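Local coordinates for protein PES4 (Saccharomyces cerevisiae S288C, PDB 6EZ7) that probably binds RNA, with mRNA 3'-UTRs and poly(A) or poly(U) tracts as likely targets, and contributes here its third RNA recognition motif, at residues L9-L19 / I28-A36. Sequence-based numbering, arbitrary orientation.
Sequences LPTITTRDDIL and IKSIYLSNA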
ATOM      1  N   LEU A   9      -1.331  -2.144   8.902  1.00 25.71           N
ATOM      2  CA  LEU A   9      -0.342  -3.198   8.745  1.00 20.44           C
ATOM      3  C   LEU A   9       0.136  -3.685  10.103  1.00 22.66           C
ATOM      4  O   LEU A   9       0.268  -2.892  11.038  1.00 29.44           O
ATOM      5  CB  LEU A   9       0.845  -2.707   7.917  1.00 23.00           C
ATOM      6  CG  LEU A   9       0.619  -2.472   6.423  1.00 16.52           C
ATOM      7  CD1 LEU A   9       1.759  -1.646   5.852  1.00 22.47           C
ATOM      8  CD2 LEU A   9       0.497  -3.795   5.683  1.00 16.74           C
ATOM      9  N   PRO A  10       0.391  -4.995  10.216  1.00 25.38           N
ATOM     10  CA  PRO A  10       0.985  -5.582  11.420  1.00 24.81           C
ATOM     11  C   PRO A  10       2.360  -4.983  11.671  1.00 32.75           C
ATOM     12  O   PRO A  10       3.056  -4.667  10.707  1.00 24.34           O
ATOM     13  CB  PRO A  10       1.089  -7.070  11.078  1.00 23.18           C
ATOM     14  CG  PRO A  10       0.160  -7.284   9.941  1.00 29.06           C
ATOM     15  CD  PRO A  10       0.141  -6.003   9.174  1.00 23.80           C
ATOM     16  N   THR A  11       2.750  -4.832  12.932  1.00 29.95           N
ATOM     17  CA  THR A  11       4.011  -4.174  13.260  1.00 34.90           C
ATOM     18  C   THR A  11       5.232  -4.951  12.766  1.00 30.39           C
ATOM     19  O   THR A  11       6.293  -4.372  12.562  1.00 31.71           O
ATOM     20  CB  THR A  11       4.145  -3.945  14.774  1.00 40.71           C
ATOM     21  OG1 THR A  11       4.004  -5.193  15.463  1.00 46.05           O
ATOM     22  CG2 THR A  11       3.073  -2.979  15.260  1.00 46.53           C
ATOM     23  N   ILE A  12       5.085  -6.254  12.561  1.00 24.53           N
ATOM     24  CA  ILE A  12       6.207  -7.058  12.084  1.00 25.63           C
ATOM     25  C   ILE A  12       6.330  -7.063  10.556  1.00 25.95           C
ATOM     26  O   ILE A  12       7.164  -7.773   9.999  1.00 20.44           O
ATOM     27  CB  ILE A  12       6.113  -8.517  12.595  1.00 42.80           C
ATOM     28  CG1 ILE A  12       4.665  -9.014  12.615  1.00 52.23           C
ATOM     29  CG2 ILE A  12       6.698  -8.618  13.994  1.00 53.27           C
ATOM     30  CD1 ILE A  12       3.993  -9.077  11.272  1.00 56.33           C
ATOM     31  N   THR A  13       5.490  -6.275   9.888  1.00 23.23           N
ATOM     32  CA  THR A  13       5.527  -6.165   8.431  1.00 23.93           C
ATOM     33  C   THR A  13       6.904  -5.743   7.938  1.00 27.14           C
ATOM     34  O   THR A  13       7.516  -4.825   8.487  1.00 20.12           O
ATOM     35  CB  THR A  13       4.478  -5.160   7.927  1.00 25.97           C
ATOM     36  OG1 THR A  13       3.183  -5.559   8.391  1.00 24.21           O
ATOM     37  CG2 THR A  13       4.471  -5.090   6.407  1.00 19.58           C
ATOM     38  N   THR A  14       7.399  -6.431   6.914  1.00 17.48           N
ATOM     39  CA  THR A  14       8.692  -6.097   6.340  1.00 20.25           C
ATOM     40  C   THR A  14       8.527  -5.521   4.953  1.00 22.58           C
ATOM     41  O   THR A  14       7.475  -5.663   4.332  1.00 17.16           O
ATOM     42  CB  THR A  14       9.612  -7.319   6.240  1.00 26.21           C
ATOM     43  OG1 THR A  14       9.102  -8.210   5.240  1.00 22.27           O
ATOM     44  CG2 THR A  14       9.706  -8.039   7.580  1.00 26.29           C
ATOM     45  N   ARG A  15       9.573  -4.874   4.459  1.00 18.29           N
ATOM     46  CA  ARG A  15       9.563  -4.347   3.102  0.57 18.46           C
ATOM     47  C   ARG A  15       9.302  -5.475   2.106  1.00 21.09           C
ATOM     48  O   ARG A  15       8.617  -5.286   1.106  1.00 17.30           O
ATOM     49  CB  ARG A  15      10.886  -3.646   2.791  0.57 23.79           C
ATOM     50  CG  ARG A  15      10.925  -2.951   1.447  0.57 27.16           C
ATOM     51  CD  ARG A  15      12.226  -2.183   1.267  0.57 31.95           C
ATOM     52  NE  ARG A  15      12.277  -1.502  -0.023  0.57 33.95           N
ATOM     53  CZ  ARG A  15      11.890  -0.246  -0.223  0.57 33.31           C
ATOM     54  NH1 ARG A  15      11.426   0.478   0.788  0.57 24.16           N
ATOM     55  NH2 ARG A  15      11.971   0.288  -1.434  0.57 42.22           N
ATOM     56  N   ASP A  16       9.847  -6.656   2.397  1.00 20.61           N
ATOM     57  CA  ASP A  16       9.640  -7.826   1.539  1.00 19.67           C
ATOM     58  C   ASP A  16       8.176  -8.256   1.494  1.00 23.78           C
ATOM     59  O   ASP A  16       7.680  -8.681   0.447  1.00 19.38           O
ATOM     60  CB  ASP A  16      10.501  -8.999   2.006  1.00 20.77           C
ATOM     61  CG  ASP A  16      11.966  -8.820   1.667  1.00 32.38           C
ATOM     62  OD1 ASP A  16      12.278  -8.001   0.774  1.00 28.85           O
ATOM     63  OD2 ASP A  16      12.806  -9.512   2.285  1.00 29.21           O
ATOM     64  N   ASP A  17       7.491  -8.163   2.633  1.00 18.16           N
ATOM     65  CA  ASP A  17       6.062  -8.467   2.682  1.00 15.24           C
ATOM     66  C   ASP A  17       5.289  -7.588   1.714  1.00 15.96           C
ATOM     67  O   ASP A  17       4.436  -8.073   0.972  1.00 21.99           O
ATOM     68  CB  ASP A  17       5.501  -8.281   4.092  1.00 18.79           C
ATOM     69  CG  ASP A  17       6.065  -9.277   5.082  1.00 29.07           C
ATOM     70  OD1 ASP A  17       6.464 -10.379   4.653  1.00 27.42           O
ATOM     71  OD2 ASP A  17       6.104  -8.958   6.291  1.00 26.11           O
ATOM     72  N   ILE A  18       5.579  -6.291   1.731  1.00 18.84           N
ATOM     73  CA  ILE A  18       4.897  -5.370   0.833  1.00 15.82           C
ATOM     74  C   ILE A  18       5.233  -5.720  -0.609  1.00 14.12           C
ATOM     75  O   ILE A  18       4.357  -5.771  -1.467  1.00 22.38           O
ATOM     76  CB  ILE A  18       5.277  -3.907   1.107  1.00 22.43           C
ATOM     77  CG1 ILE A  18       5.046  -3.564   2.579  1.00 26.13           C
ATOM     78  CG2 ILE A  18       4.476  -2.982   0.216  1.00 25.49           C
ATOM     79  CD1 ILE A  18       3.630  -3.770   3.027  1.00 27.60           C
ATOM     80  N   LEU A  19       6.511  -5.966  -0.862  1.00 16.05           N
ATOM     81  CA  LEU A  19       6.964  -6.336  -2.194  1.00 17.11           C
ATOM     82  C   LEU A  19       6.282  -7.604  -2.678  1.00 22.62           C
ATOM     83  O   LEU A  19       5.773  -7.659  -3.792  1.00 17.29           O
ATOM     84  CB  LEU A  19       8.478  -6.526  -2.204  1.00 18.78           C
ATOM     85  CG  LEU A  19       9.321  -5.275  -2.428  1.00 23.46           C
ATOM     86  CD1 LEU A  19      10.787  -5.565  -2.141  1.00 15.11           C
ATOM     87  CD2 LEU A  19       9.139  -4.765  -3.855  1.00 31.78           C
ATOM     88  N   ILE A  28       6.495  -2.801  -9.104  1.00 35.44           N
ATOM     89  CA  ILE A  28       6.505  -1.697  -8.157  1.00 32.46           C
ATOM     90  C   ILE A  28       7.689  -0.768  -8.406  1.00 31.84           C
ATOM     91  O   ILE A  28       8.835  -1.212  -8.482  1.00 31.65           O
ATOM     92  CB  ILE A  28       6.549  -2.209  -6.709  1.00 27.24           C
ATOM     93  CG1 ILE A  28       5.221  -2.878  -6.350  1.00 24.93           C
ATOM     94  CG2 ILE A  28       6.832  -1.063  -5.753  1.00 33.23           C
ATOM     95  CD1 ILE A  28       5.231  -3.588  -5.010  1.00 25.41           C
ATOM     96  N   LYS A  29       7.402   0.524  -8.531  1.00 30.20           N
ATOM     97  CA  LYS A  29       8.441   1.519  -8.767  1.00 30.87           C
ATOM     98  C   LYS A  29       9.185   1.857  -7.479  1.00 35.95           C
ATOM     99  O   LYS A  29      10.417   1.867  -7.448  1.00 37.62           O
ATOM    100  CB  LYS A  29       7.834   2.786  -9.376  1.00 26.22           C
ATOM    101  CG  LYS A  29       8.851   3.725  -9.998  1.00 42.35           C
ATOM    102  CD  LYS A  29       8.174   4.909 -10.672  1.00 49.72           C
ATOM    103  CE  LYS A  29       8.331   6.178  -9.848  1.00 59.88           C
ATOM    104  NZ  LYS A  29       8.233   7.403 -10.692  1.00 62.62           N
ATOM    105  N   SER A  30       8.436   2.129  -6.416  1.00 31.88           N
ATOM    106  CA  SER A  30       9.038   2.483  -5.138  1.00 28.65           C
ATOM    107  C   SER A  30       8.120   2.145  -3.971  1.00 30.04           C
ATOM    108  O   SER A  30       6.899   2.088  -4.122  1.00 26.71           O
ATOM    109  CB  SER A  30       9.398   3.971  -5.106  1.00 37.91           C
ATOM    110  OG  SER A  30       8.248   4.781  -5.276  1.00 45.18           O
ATOM    111  N   ILE A  31       8.728   1.916  -2.812  1.00 22.00           N
ATOM    112  CA  ILE A  31       8.010   1.605  -1.583  1.00 23.94           C
ATOM    113  C   ILE A  31       8.548   2.407  -0.415  1.00 28.92           C
ATOM    114  O   ILE A  31       9.761   2.509  -0.228  1.00 31.81           O
ATOM    115  CB  ILE A  31       8.118   0.111  -1.200  1.00 24.66           C
ATOM    116  CG1 ILE A  31       7.594  -0.787  -2.310  1.00 33.46           C
ATOM    117  CG2 ILE A  31       7.365  -0.176   0.095  1.00 23.63           C
ATOM    118  CD1 ILE A  31       7.531  -2.236  -1.904  1.00 36.99           C
ATOM    119  N   TYR A  32       7.649   2.977   0.374  1.00 22.87           N
ATOM    120  CA  TYR A  32       8.026   3.454   1.690  1.00 23.19           C
ATOM    121  C   TYR A  32       7.268   2.646   2.732  1.00 23.72           C
ATOM    122  O   TYR A  32       6.056   2.501   2.641  1.00 21.67           O
ATOM    123  CB  TYR A  32       7.737   4.946   1.865  1.00 23.83           C
ATOM    124  CG  TYR A  32       7.977   5.398   3.286  1.00 23.84           C
ATOM    125  CD1 TYR A  32       9.268   5.562   3.769  1.00 25.72           C
ATOM    126  CD2 TYR A  32       6.919   5.629   4.155  1.00 29.23           C
ATOM    127  CE1 TYR A  32       9.502   5.956   5.066  1.00 26.53           C
ATOM    128  CE2 TYR A  32       7.146   6.025   5.462  1.00 33.27           C
ATOM    129  CZ  TYR A  32       8.441   6.186   5.910  1.00 30.55           C
ATOM    130  OH  TYR A  32       8.685   6.580   7.208  1.00 35.93           O
ATOM    131  N   LEU A  33       7.982   2.110   3.714  1.00 16.05           N
ATOM    132  CA  LEU A  33       7.326   1.453   4.836  1.00 13.29           C
ATOM    133  C   LEU A  33       7.712   2.177   6.119  1.00 17.88           C
ATOM    134  O   LEU A  33       8.894   2.264   6.464  1.00 20.51           O
ATOM    135  CB  LEU A  33       7.705  -0.024   4.900  1.00 14.51           C
ATOM    136  CG  LEU A  33       7.092  -0.824   6.049  1.00 16.49           C
ATOM    137  CD1 LEU A  33       5.572  -0.867   5.955  1.00 15.51           C
ATOM    138  CD2 LEU A  33       7.683  -2.223   6.080  1.00 16.35           C
ATOM    139  N   SER A  34       6.706   2.697   6.812  1.00 23.90           N
ATOM    140  CA  SER A  34       6.925   3.517   7.999  0.58 25.55           C
ATOM    141  C   SER A  34       7.729   2.798   9.078  1.00 26.59           C
ATOM    142  O   SER A  34       7.533   1.613   9.335  1.00 22.09           O
ATOM    143  CB  SER A  34       5.584   3.967   8.578  0.58 24.43           C
ATOM    144  OG  SER A  34       4.868   2.866   9.106  0.58 23.51           O
ATOM    145  N   ASN A  35       8.644   3.532   9.702  1.00 33.23           N
ATOM    146  CA  ASN A  35       9.390   3.005  10.834  1.00 37.36           C
ATOM    147  C   ASN A  35       8.655   3.354  12.118  1.00 50.56           C
ATOM    148  O   ASN A  35       9.237   3.911  13.050  1.00 55.18           O
ATOM    149  CB  ASN A  35      10.814   3.560  10.875  1.00 39.41           C
ATOM    150  CG  ASN A  35      11.693   2.825  11.874  1.00 51.66           C
ATOM    151  OD1 ASN A  35      11.524   1.627  12.099  1.00 45.75           O
ATOM    152  ND2 ASN A  35      12.609   3.551  12.504  1.00 61.86           N
ATOM    153  N   ALA A  36       7.365   3.042  12.154  1.00 52.88           N
ATOM    154  CA  ALA A  36       6.528   3.402  13.288  1.00 60.81           C
ATOM    155  C   ALA A  36       6.883   2.569  14.514  1.00 66.22           C
ATOM    156  O   ALA A  36       6.852   1.338  14.475  1.00 56.26           O
ATOM    157  CB  ALA A  36       5.056   3.239  12.937  1.00 59.94           C
TER
HETATM  158  O   HOH W   1      11.775   2.553  -2.771  1.00 44.77           O
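Ile31 points from its strand at helix 15-22, where its CB, CG2 and CD1 meet Arg15, Ile18 and Leu19 in turn. CB lies under one face of the Arg15 guanidinium, 3.6 Å from its plane and offset toward the rim. CG2 meets the matching branch of Ile18, CG2 to CG2 at 4.0 Å. The other branch, with CG1 anti to the carbonyl carbon (chi1 -58°), carries Ile31 CD1 against CG and CD2 of Leu19, each 3.6 Å away. Cutting the side chain back to an alanine is likely to open a gap facing Ile18 CG2 and Leu19. In the βαββαβ fold of an RNA recognition motif, this is the first helix packing on the edge strand 28-33, while Tyr32 faces the opposite side of the sheet and meets Trp43. In the conformer described, one of two for this arginine, an extended chain brings Arg15 NH1 within 2.8 Å of Ile31 O, bonding from above the carbonyl plane (52° out of it), with a weak second bond from NH2. Water 1, in the guanidinium plane, accepts from Arg15 NH2 and Ile31 N, tying this conformer to both backbone polar atoms of one residue. Further along the strand, Leu33 CD2 rests 3.5 Å from Thr13 O, just ahead of the Thr14–Asp17 capping box, and Leu33 CD1 touches Leu9 CD1 at 3.9 Å.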